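Local coordinates for pmbA-related protein (Thermotoga maritima, PDB 1VL4), which is of uncertain function but belongs to the peptidase U62 (PmbA/TldD) family and may act as a metallopeptidase, at residues A[242-247]-A[435-440]; A[255-260]-A[322-327]; A[264-269]-A[411-416]; A[277-282]-A[420-425]. One frame throughout, in Å; residues are numbered along the deposited sequence.

Interaction 1: A[242-247]-A[435-440]; sequences TALLDL and PSVLVE
L244 of helix 242-247 reaches across to P435 and V437 with a single methyl, CD2. That methyl lies 3.5 Å from the carbonyl oxygen P435 O and 3.8 Å from V437 CG1. The second methyl of the valine is close behind, with V437 CG2 4.0 Å from L244 CD2. The leucine methyl therefore rests against both branches of the valine and the carbonyl oxygen of P435, two residues earlier. The two side chains cross at about a right angle.

A torsion explains the reach. L244 has CG anti to its backbone N (chi1 -180°), which extends the side chain from the helix toward the strand.

No hydrogen bond joins the two segments. P435 O is buried here and has no polar partner in the model; a methyl group faces it instead. All three touching residues are buried.

A second shell surrounds the contact. L348 of strand 345-348 packs on L244, P435 and V437. M239 of strand 233-239 touches both L244 and V437, and pairs with V437 through the backbone. The hydroxyl of S436 is bonded to D425 and to the backbone N of N241, the first residue of the helix.

This is helix-on-sheet packing: helix 241-247, which directly follows strand 233-239, lies against the antiparallel neighbour of that strand in the mixed sheet.

Interaction 2: A[255-260]-A[322-327]; sequences ISAENV and LKTARK
T324 meets A257 and E258 at the close side, where two short helices come together. The CB of A257 points at the threonine and lies 3.8 Å from T324 OG1 and 3.9 Å from T324 CB. The methyl of T324 sits by the next residue, with T324 CG2 3.9 Å from E258 N. It lies over the first helix turn. A chi1 of 62° places OG1 between the backbone N and the carbonyl carbon of T324, and leaves CG2 beside the backbone N. The hydroxyl makes its hydrogen bond outside the contact, to H320 ND1.

The E258 side is looser. E258 CB is 4.2 Å from T324 CG2, the chain beyond CG is extended and the residue is partly exposed. Its carboxylate has a long, weak ion pair with K262.

S256 is the N-cap of helix 257-261. Its OG accepts a nearly straight bond from N259 N (3.3 Å, 168°) and a weak, bent one from E258 N. This fixes the helix start that T324 touches.

I341 of strand 340-341 touches S256, E258 and T324. Q261 extends the packing onto T324 and K327, and backbone bonds join I255 and A257 to L319, just before helix 322-328.

Interaction 3: A[264-269]-A[411-416]; sequences LSPLKG and NFLDLL
L413 points from its helix at the turn 265-268 and ends against P266 and L267. Its CD1 does most of the touching. L413 CD1 is 3.9 Å from L267 CD2 and 4.0 Å from P266 CG. The other branch also meets the leucine, with L413 CD2 4.0 Å from L267 CD2. Both methyls of L413 therefore bear on one methyl of L267, while the proline ring offers CB and CG to CD1 alone. The L413 side chain runs at a slant to both partners. L267 reaches it by its end: CG is anti to the carbonyl carbon (chi1 -63°), and this brings CD2 toward L413.

The two partners sit in a type I beta turn from S265 to K268. An ST turn overlaps it, since S265 OG accepts from L267 N at 3.1 Å (161°). S265 OG is also bonded to M254 O, which ties the turn to helix 252-255. On the other side, N411 is the N-cap of helix 412-417. N411 OD1 takes L413 N in its carbonyl plane, on a lone pair, at 2.9 Å.

M254 packs on P266, L267 and L413 together. K270 touches L413 as well, and its NZ is bonded to P266 O. N411 ND2 is hydrogen-bonded to E384 OE2 and S382 O.

Interaction 4: A[277-282]-A[420-425]; sequences NPAVSI and VLVGND
V422 points its CB toward A279, and its two methyls then part. CG2 lies beside the valine's own backbone N and heads for the turn. It comes within 3.6 Å of A279 O, and V422 CG2 is 4.4 Å from A279 CB, a looser apolar contact. CG1 is anti to the backbone N (chi1 -177°). It takes no part in the contact with A279; V422 CG1 instead packs on the ring of P435. L348 of strand 345-348 also touches V422.

A279 belongs to a type I beta turn from N277 to V280, closed by a backbone bond from V280 N to N277 O at 2.9 Å. An Asx turn lies within it: N277 OD1 accepts from A279 N at 2.9 Å, nearly straight (169°), on a lone pair in the carbonyl plane. The turn stands against strand 419-422, from V420 to its end at V422.

The approach to V420 is wider. A279 CB is 4.0 Å from V420 O, and N277 ND2 is 4.2 Å from V420 CG1. The CB of V420 itself points away from the turn. No hydrogen bond crosses between the two segments. N277 ND2 is bonded to R417 O, at the end of the helix that leads into this strand.

From the N terminus, segment 242-247, on helix 241-247, comes first, and interaction 1 brings it to 435-440, closing the longest loop, with 187 residues between. Interactions 2, 3 and 4 all nest inside it. Interaction 2 closes the shortest, between 255-260 and 322-327. Interactions 3 and 4 start within that loop and end beyond it, so each crosses interaction 2; they also cross each other. Helix 412-417 and strand 419-422, which follow one another, carry their second halves. Interactions 1 and 4 are joined through the neighbouring strands 437-444 and 419-422. L247 meets L415 between interactions 1 and 3. N277 N bonds L416 O between 3 and 4, and L264 N bonds N259 O between 2 and 3.

Interaction 1: A[242-247]-A[435-440]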
# COMPACT_ATOMS: atom_id res chain seq x y z
N THR A 242 0.22 18.28 -16.16
CA THR A 242 0.33 17.67 -14.83
C THR A 242 -0.98 17.02 -14.34
O THR A 242 -0.93 15.98 -13.70
CB THR A 242 0.75 18.72 -13.79
OG1 THR A 242 -0.08 19.87 -13.94
CG2 THR A 242 2.16 19.15 -14.01
N ALA A 243 -2.14 17.63 -14.64
CA ALA A 243 -3.44 17.01 -14.27
C ALA A 243 -3.71 15.79 -15.18
O ALA A 243 -4.11 14.70 -14.72
CB ALA A 243 -4.56 18.02 -14.35
N LEU A 244 -3.44 15.94 -16.46
CA LEU A 244 -3.79 14.91 -17.42
C LEU A 244 -2.91 13.69 -17.23
O LEU A 244 -3.37 12.57 -17.40
CB LEU A 244 -3.70 15.45 -18.85
CG LEU A 244 -4.05 14.48 -19.96
CD1 LEU A 244 -5.51 14.04 -19.87
CD2 LEU A 244 -3.78 15.15 -21.29
N LEU A 245 -1.64 13.91 -16.87
CA LEU A 245 -0.71 12.81 -16.59
C LEU A 245 -1.31 11.88 -15.52
O LEU A 245 -1.19 10.67 -15.65
CB LEU A 245 0.66 13.30 -16.09
CG LEU A 245 1.57 13.89 -17.15
CD1 LEU A 245 2.71 14.63 -16.49
CD2 LEU A 245 2.05 12.75 -18.07
N ASP A 246 -1.91 12.43 -14.46
CA ASP A 246 -2.58 11.57 -13.45
C ASP A 246 -3.90 10.95 -13.94
O ASP A 246 -4.17 9.75 -13.74
CB ASP A 246 -2.87 12.33 -12.16
CG ASP A 246 -1.62 12.81 -11.47
OD1 ASP A 246 -0.51 12.25 -11.70
OD2 ASP A 246 -1.75 13.79 -10.70
N LEU A 247 -4.71 11.78 -14.60
CA LEU A 247 -6.01 11.35 -15.02
C LEU A 247 -5.93 10.21 -16.00
O LEU A 247 -6.71 9.25 -15.89
CB LEU A 247 -6.81 12.54 -15.61
CG LEU A 247 -8.29 12.22 -15.89
CD1 LEU A 247 -9.03 11.86 -14.61
CD2 LEU A 247 -8.95 13.40 -16.51
N PRO A 435 1.02 16.21 -23.04
CA PRO A 435 0.93 17.67 -23.04
C PRO A 435 -0.36 18.13 -22.39
O PRO A 435 -1.13 17.33 -21.89
CB PRO A 435 0.93 17.99 -24.52
CG PRO A 435 0.10 16.88 -25.10
CD PRO A 435 0.38 15.65 -24.24
N SER A 436 -0.58 19.43 -22.33
CA SER A 436 -1.85 19.99 -21.94
C SER A 436 -2.84 19.75 -23.11
O SER A 436 -2.42 19.55 -24.23
CB SER A 436 -1.69 21.48 -21.64
OG SER A 436 -0.69 21.71 -20.66
N VAL A 437 -4.13 19.73 -22.79
CA VAL A 437 -5.22 19.64 -23.77
C VAL A 437 -6.33 20.61 -23.43
O VAL A 437 -6.53 21.02 -22.25
CB VAL A 437 -5.84 18.22 -23.84
CG1 VAL A 437 -4.80 17.20 -24.26
CG2 VAL A 437 -6.52 17.82 -22.48
N LEU A 438 -7.05 21.00 -24.49
CA LEU A 438 -8.30 21.71 -24.40
C LEU A 438 -9.50 20.77 -24.60
O LEU A 438 -9.64 20.11 -25.65
CB LEU A 438 -8.36 22.85 -25.42
CG LEU A 438 -9.68 23.60 -25.42
CD1 LEU A 438 -10.01 24.19 -24.02
CD2 LEU A 438 -9.63 24.66 -26.50
N VAL A 439 -10.33 20.70 -23.55
CA VAL A 439 -11.52 19.86 -23.51
C VAL A 439 -12.73 20.81 -23.72
O VAL A 439 -12.89 21.83 -22.99
CB VAL A 439 -11.62 19.06 -22.15
CG1 VAL A 439 -12.83 18.11 -22.13
CG2 VAL A 439 -10.38 18.30 -21.85
N GLU A 440 -13.54 20.50 -24.73
CA GLU A 440 -14.67 21.35 -25.12
C GLU A 440 -15.51 21.86 -23.95
O GLU A 440 -15.87 23.08 -23.86
CB GLU A 440 -15.57 20.58 -26.08
CG GLU A 440 -16.76 21.37 -26.63
CD GLU A 440 -16.43 22.29 -27.80
OE1 GLU A 440 -15.26 22.72 -27.93
OE2 GLU A 440 -17.37 22.59 -28.58

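Interaction 2: A[255-260]-A[322-327]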
# COMPACT_ATOMS: atom_id res chain seq x y z
N ILE A 255 -7.57 -0.66 -21.24
CA ILE A 255 -6.92 -1.17 -22.43
C ILE A 255 -6.25 -2.54 -22.20
O ILE A 255 -5.79 -3.14 -23.15
CB ILE A 255 -5.95 -0.15 -23.08
CG1 ILE A 255 -4.81 0.25 -22.16
CG2 ILE A 255 -6.76 1.00 -23.67
CD1 ILE A 255 -3.77 1.20 -22.82
N SER A 256 -6.27 -3.05 -20.97
CA SER A 256 -5.95 -4.49 -20.74
C SER A 256 -6.91 -5.50 -21.42
O SER A 256 -8.12 -5.55 -21.12
CB SER A 256 -5.87 -4.78 -19.25
OG SER A 256 -5.80 -6.16 -19.04
N ALA A 257 -6.38 -6.32 -22.34
CA ALA A 257 -7.20 -7.39 -22.95
C ALA A 257 -7.83 -8.33 -21.93
O ALA A 257 -8.88 -8.95 -22.20
CB ALA A 257 -6.40 -8.21 -23.95
N GLU A 258 -7.16 -8.49 -20.80
CA GLU A 258 -7.64 -9.33 -19.70
C GLU A 258 -8.88 -8.70 -19.06
O GLU A 258 -9.88 -9.39 -18.86
CB GLU A 258 -6.52 -9.47 -18.67
CG GLU A 258 -6.86 -10.30 -17.48
CD GLU A 258 -5.70 -10.48 -16.51
OE1 GLU A 258 -4.51 -10.18 -16.86
OE2 GLU A 258 -6.01 -10.96 -15.37
N ASN A 259 -8.82 -7.40 -18.77
CA ASN A 259 -10.00 -6.67 -18.23
C ASN A 259 -11.13 -6.65 -19.23
O ASN A 259 -12.31 -6.73 -18.86
CB ASN A 259 -9.64 -5.23 -17.84
CG ASN A 259 -8.87 -5.16 -16.55
OD1 ASN A 259 -8.91 -6.06 -15.75
ND2 ASN A 259 -8.15 -4.08 -16.35
N VAL A 260 -10.78 -6.56 -20.51
CA VAL A 260 -11.81 -6.65 -21.55
C VAL A 260 -12.49 -7.99 -21.55
O VAL A 260 -13.72 -8.05 -21.53
CB VAL A 260 -11.23 -6.37 -22.93
CG1 VAL A 260 -12.27 -6.64 -24.00
CG2 VAL A 260 -10.74 -4.89 -23.01
N LEU A 322 0.81 -13.15 -22.83
CA LEU A 322 0.85 -14.35 -23.66
C LEU A 322 -0.52 -15.06 -23.66
O LEU A 322 -0.98 -15.51 -24.71
CB LEU A 322 1.96 -15.30 -23.20
CG LEU A 322 3.40 -14.80 -23.41
CD1 LEU A 322 4.45 -15.76 -22.84
CD2 LEU A 322 3.65 -14.55 -24.88
N LYS A 323 -1.16 -15.12 -22.49
CA LYS A 323 -2.44 -15.82 -22.34
C LYS A 323 -3.52 -15.17 -23.19
O LYS A 323 -4.27 -15.86 -23.89
CB LYS A 323 -2.82 -15.85 -20.86
CG LYS A 323 -4.25 -16.25 -20.51
CD LYS A 323 -4.36 -16.65 -19.05
N THR A 324 -3.62 -13.84 -23.17
CA THR A 324 -4.71 -13.18 -23.88
C THR A 324 -4.42 -13.18 -25.37
O THR A 324 -5.33 -13.39 -26.20
CB THR A 324 -4.98 -11.75 -23.38
OG1 THR A 324 -3.83 -10.98 -23.61
CG2 THR A 324 -5.27 -11.74 -21.92
N ALA A 325 -3.16 -12.99 -25.75
CA ALA A 325 -2.82 -13.11 -27.18
C ALA A 325 -3.16 -14.50 -27.74
O ALA A 325 -3.74 -14.63 -28.82
CB ALA A 325 -1.35 -12.76 -27.42
N ARG A 326 -2.80 -15.54 -27.00
CA ARG A 326 -3.05 -16.89 -27.46
C ARG A 326 -4.56 -17.08 -27.54
O ARG A 326 -5.04 -17.52 -28.57
CB ARG A 326 -2.37 -17.93 -26.55
CG ARG A 326 -2.98 -19.33 -26.51
N LYS A 327 -5.30 -16.69 -26.49
CA LYS A 327 -6.77 -16.77 -26.47
C LYS A 327 -7.43 -16.02 -27.61
O LYS A 327 -8.34 -16.55 -28.24
CB LYS A 327 -7.35 -16.27 -25.14

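Interaction 3: A[264-269]-A[411-416]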
# COMPACT_ATOMS: atom_id res chain seq x y z
N LEU A 264 -14.68 -6.15 -17.52
CA LEU A 264 -14.26 -5.09 -16.58
C LEU A 264 -13.67 -3.85 -17.30
O LEU A 264 -12.89 -3.11 -16.71
CB LEU A 264 -13.21 -5.65 -15.64
CG LEU A 264 -13.64 -6.78 -14.73
CD1 LEU A 264 -12.39 -7.35 -14.05
CD2 LEU A 264 -14.64 -6.28 -13.72
N SER A 265 -14.04 -3.65 -18.56
CA SER A 265 -13.59 -2.49 -19.33
C SER A 265 -14.73 -1.86 -20.16
O SER A 265 -15.42 -2.55 -20.90
CB SER A 265 -12.45 -2.87 -20.29
OG SER A 265 -12.21 -1.83 -21.22
N PRO A 266 -14.85 -0.53 -20.11
CA PRO A 266 -15.89 0.10 -20.92
C PRO A 266 -15.54 0.15 -22.44
O PRO A 266 -16.32 0.66 -23.22
CB PRO A 266 -15.98 1.50 -20.31
CG PRO A 266 -14.58 1.80 -19.90
CD PRO A 266 -14.05 0.47 -19.38
N LEU A 267 -14.38 -0.39 -22.84
CA LEU A 267 -13.97 -0.48 -24.24
C LEU A 267 -14.28 -1.81 -24.94
O LEU A 267 -13.98 -1.99 -26.13
CB LEU A 267 -12.44 -0.21 -24.35
CG LEU A 267 -11.97 1.18 -23.93
CD1 LEU A 267 -10.45 1.28 -23.99
CD2 LEU A 267 -12.56 2.24 -24.81
N LYS A 268 -14.89 -2.76 -24.25
CA LYS A 268 -15.25 -4.03 -24.90
C LYS A 268 -16.12 -3.75 -26.13
O LYS A 268 -17.06 -2.95 -26.06
CB LYS A 268 -15.98 -4.95 -23.94
CG LYS A 268 -16.09 -6.38 -24.45
CD LYS A 268 -17.04 -7.25 -23.60
CE LYS A 268 -16.46 -8.65 -23.38
NZ LYS A 268 -15.88 -9.25 -24.62
N GLY A 269 -15.78 -4.39 -27.25
CA GLY A 269 -16.53 -4.22 -28.50
C GLY A 269 -16.26 -2.95 -29.32
O GLY A 269 -16.90 -2.73 -30.38
N ASN A 411 -17.01 11.33 -17.52
CA ASN A 411 -16.53 10.03 -17.94
C ASN A 411 -15.29 10.25 -18.77
O ASN A 411 -15.33 11.05 -19.71
CB ASN A 411 -17.58 9.31 -18.79
CG ASN A 411 -17.22 7.85 -19.03
OD1 ASN A 411 -16.33 7.52 -19.83
ND2 ASN A 411 -17.94 6.96 -18.35
N PHE A 412 -14.22 9.54 -18.44
CA PHE A 412 -12.95 9.63 -19.14
C PHE A 412 -13.09 9.47 -20.67
O PHE A 412 -12.42 10.17 -21.42
CB PHE A 412 -11.93 8.62 -18.57
CG PHE A 412 -10.53 8.85 -19.07
CD1 PHE A 412 -9.80 9.94 -18.63
CD2 PHE A 412 -9.99 8.04 -20.06
CE1 PHE A 412 -8.51 10.19 -19.14
CE2 PHE A 412 -8.74 8.28 -20.57
CZ PHE A 412 -8.00 9.37 -20.12
N LEU A 413 -13.98 8.57 -21.13
CA LEU A 413 -14.13 8.34 -22.56
C LEU A 413 -14.76 9.54 -23.25
O LEU A 413 -14.31 9.92 -24.33
CB LEU A 413 -14.92 7.07 -22.87
CG LEU A 413 -14.25 5.76 -22.37
CD1 LEU A 413 -15.03 4.51 -22.85
CD2 LEU A 413 -12.78 5.70 -22.77
N ASP A 414 -15.74 10.16 -22.62
CA ASP A 414 -16.33 11.40 -23.13
C ASP A 414 -15.31 12.53 -23.14
O ASP A 414 -15.29 13.33 -24.04
CB ASP A 414 -17.52 11.83 -22.27
CG ASP A 414 -18.74 10.95 -22.46
OD1 ASP A 414 -19.03 10.57 -23.62
OD2 ASP A 414 -19.41 10.64 -21.44
N LEU A 415 -14.50 12.62 -22.11
CA LEU A 415 -13.36 13.54 -22.10
C LEU A 415 -12.50 13.40 -23.36
O LEU A 415 -12.20 14.40 -24.02
CB LEU A 415 -12.49 13.29 -20.87
CG LEU A 415 -11.45 14.37 -20.59
CD1 LEU A 415 -11.28 14.58 -19.10
CD2 LEU A 415 -10.11 14.03 -21.25
N LEU A 416 -12.12 12.15 -23.69
CA LEU A 416 -11.34 11.85 -24.87
C LEU A 416 -12.05 12.33 -26.11
O LEU A 416 -11.38 12.83 -27.03
CB LEU A 416 -11.03 10.34 -25.02
CG LEU A 416 -10.08 9.73 -23.98
CD1 LEU A 416 -9.94 8.20 -24.14
CD2 LEU A 416 -8.73 10.42 -23.98

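Interaction 4: A[277-282]-A[420-425]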
# COMPACT_ATOMS: atom_id res chain seq x y z
N ASN A 277 -11.71 11.93 -29.79
CA ASN A 277 -11.66 12.97 -30.81
C ASN A 277 -10.55 12.65 -31.83
O ASN A 277 -9.54 12.07 -31.46
CB ASN A 277 -11.39 14.31 -30.15
CG ASN A 277 -11.64 15.45 -31.07
OD1 ASN A 277 -10.80 15.77 -31.90
ND2 ASN A 277 -12.79 16.05 -30.94
N PRO A 278 -10.77 12.95 -33.11
CA PRO A 278 -9.73 12.82 -34.11
C PRO A 278 -8.39 13.44 -33.77
O PRO A 278 -7.35 12.92 -34.25
CB PRO A 278 -10.32 13.50 -35.32
CG PRO A 278 -11.78 13.18 -35.22
CD PRO A 278 -12.06 13.28 -33.71
N ALA A 279 -8.42 14.50 -32.95
CA ALA A 279 -7.19 15.14 -32.45
C ALA A 279 -6.36 14.27 -31.50
O ALA A 279 -5.21 14.60 -31.24
CB ALA A 279 -7.52 16.46 -31.77
N VAL A 280 -6.89 13.15 -31.02
CA VAL A 280 -6.28 12.44 -29.92
C VAL A 280 -5.66 11.14 -30.44
O VAL A 280 -6.38 10.31 -30.96
CB VAL A 280 -7.30 12.10 -28.85
CG1 VAL A 280 -6.71 11.08 -27.78
CG2 VAL A 280 -7.77 13.36 -28.18
N SER A 281 -4.32 11.02 -30.31
CA SER A 281 -3.62 9.76 -30.54
C SER A 281 -2.85 9.43 -29.28
O SER A 281 -2.19 10.31 -28.71
CB SER A 281 -2.65 9.84 -31.74
OG SER A 281 -3.33 10.02 -32.99
N ILE A 282 -2.93 8.16 -28.86
CA ILE A 282 -2.26 7.69 -27.70
C ILE A 282 -1.49 6.43 -28.11
O ILE A 282 -2.08 5.47 -28.69
CB ILE A 282 -3.25 7.35 -26.56
CG1 ILE A 282 -4.04 8.61 -26.17
CG2 ILE A 282 -2.52 6.83 -25.36
CD1 ILE A 282 -5.16 8.35 -25.15
N VAL A 420 -10.47 18.82 -28.12
CA VAL A 420 -10.50 19.44 -29.44
C VAL A 420 -9.13 19.99 -29.90
O VAL A 420 -8.92 20.18 -31.08
CB VAL A 420 -11.62 20.54 -29.52
CG1 VAL A 420 -12.98 19.92 -29.23
CG2 VAL A 420 -11.37 21.72 -28.57
N LEU A 421 -8.23 20.26 -28.96
CA LEU A 421 -6.88 20.72 -29.27
C LEU A 421 -5.88 20.22 -28.25
O LEU A 421 -6.16 20.21 -27.05
CB LEU A 421 -6.80 22.24 -29.24
CG LEU A 421 -7.27 23.09 -30.41
CD1 LEU A 421 -7.20 24.56 -29.97
CD2 LEU A 421 -6.44 22.82 -31.68
N VAL A 422 -4.70 19.85 -28.76
CA VAL A 422 -3.63 19.22 -27.98
C VAL A 422 -2.38 20.10 -28.09
O VAL A 422 -1.99 20.51 -29.16
CB VAL A 422 -3.35 17.79 -28.50
CG1 VAL A 422 -2.30 17.07 -27.67
CG2 VAL A 422 -4.67 16.97 -28.52
N GLY A 423 -1.75 20.32 -26.95
CA GLY A 423 -0.55 21.17 -26.84
C GLY A 423 0.74 20.46 -27.20
O GLY A 423 0.76 19.27 -27.51
N ASN A 424 1.83 21.20 -27.07
CA ASN A 424 3.14 20.69 -27.41
C ASN A 424 4.02 20.71 -26.15
O ASN A 424 5.23 20.55 -26.23
CB ASN A 424 3.72 21.48 -28.60
CG ASN A 424 4.08 22.91 -28.23
OD1 ASN A 424 4.00 23.30 -27.08
ND2 ASN A 424 4.46 23.70 -29.21
N ASP A 425 3.42 20.92 -24.98
CA ASP A 425 4.13 21.02 -23.71
C ASP A 425 4.09 19.66 -23.03
O ASP A 425 3.47 19.49 -22.00
CB ASP A 425 3.55 22.11 -22.78
CG ASP A 425 2.05 21.95 -22.53
OD1 ASP A 425 1.37 21.35 -23.38
OD2 ASP A 425 1.56 22.43 -21.48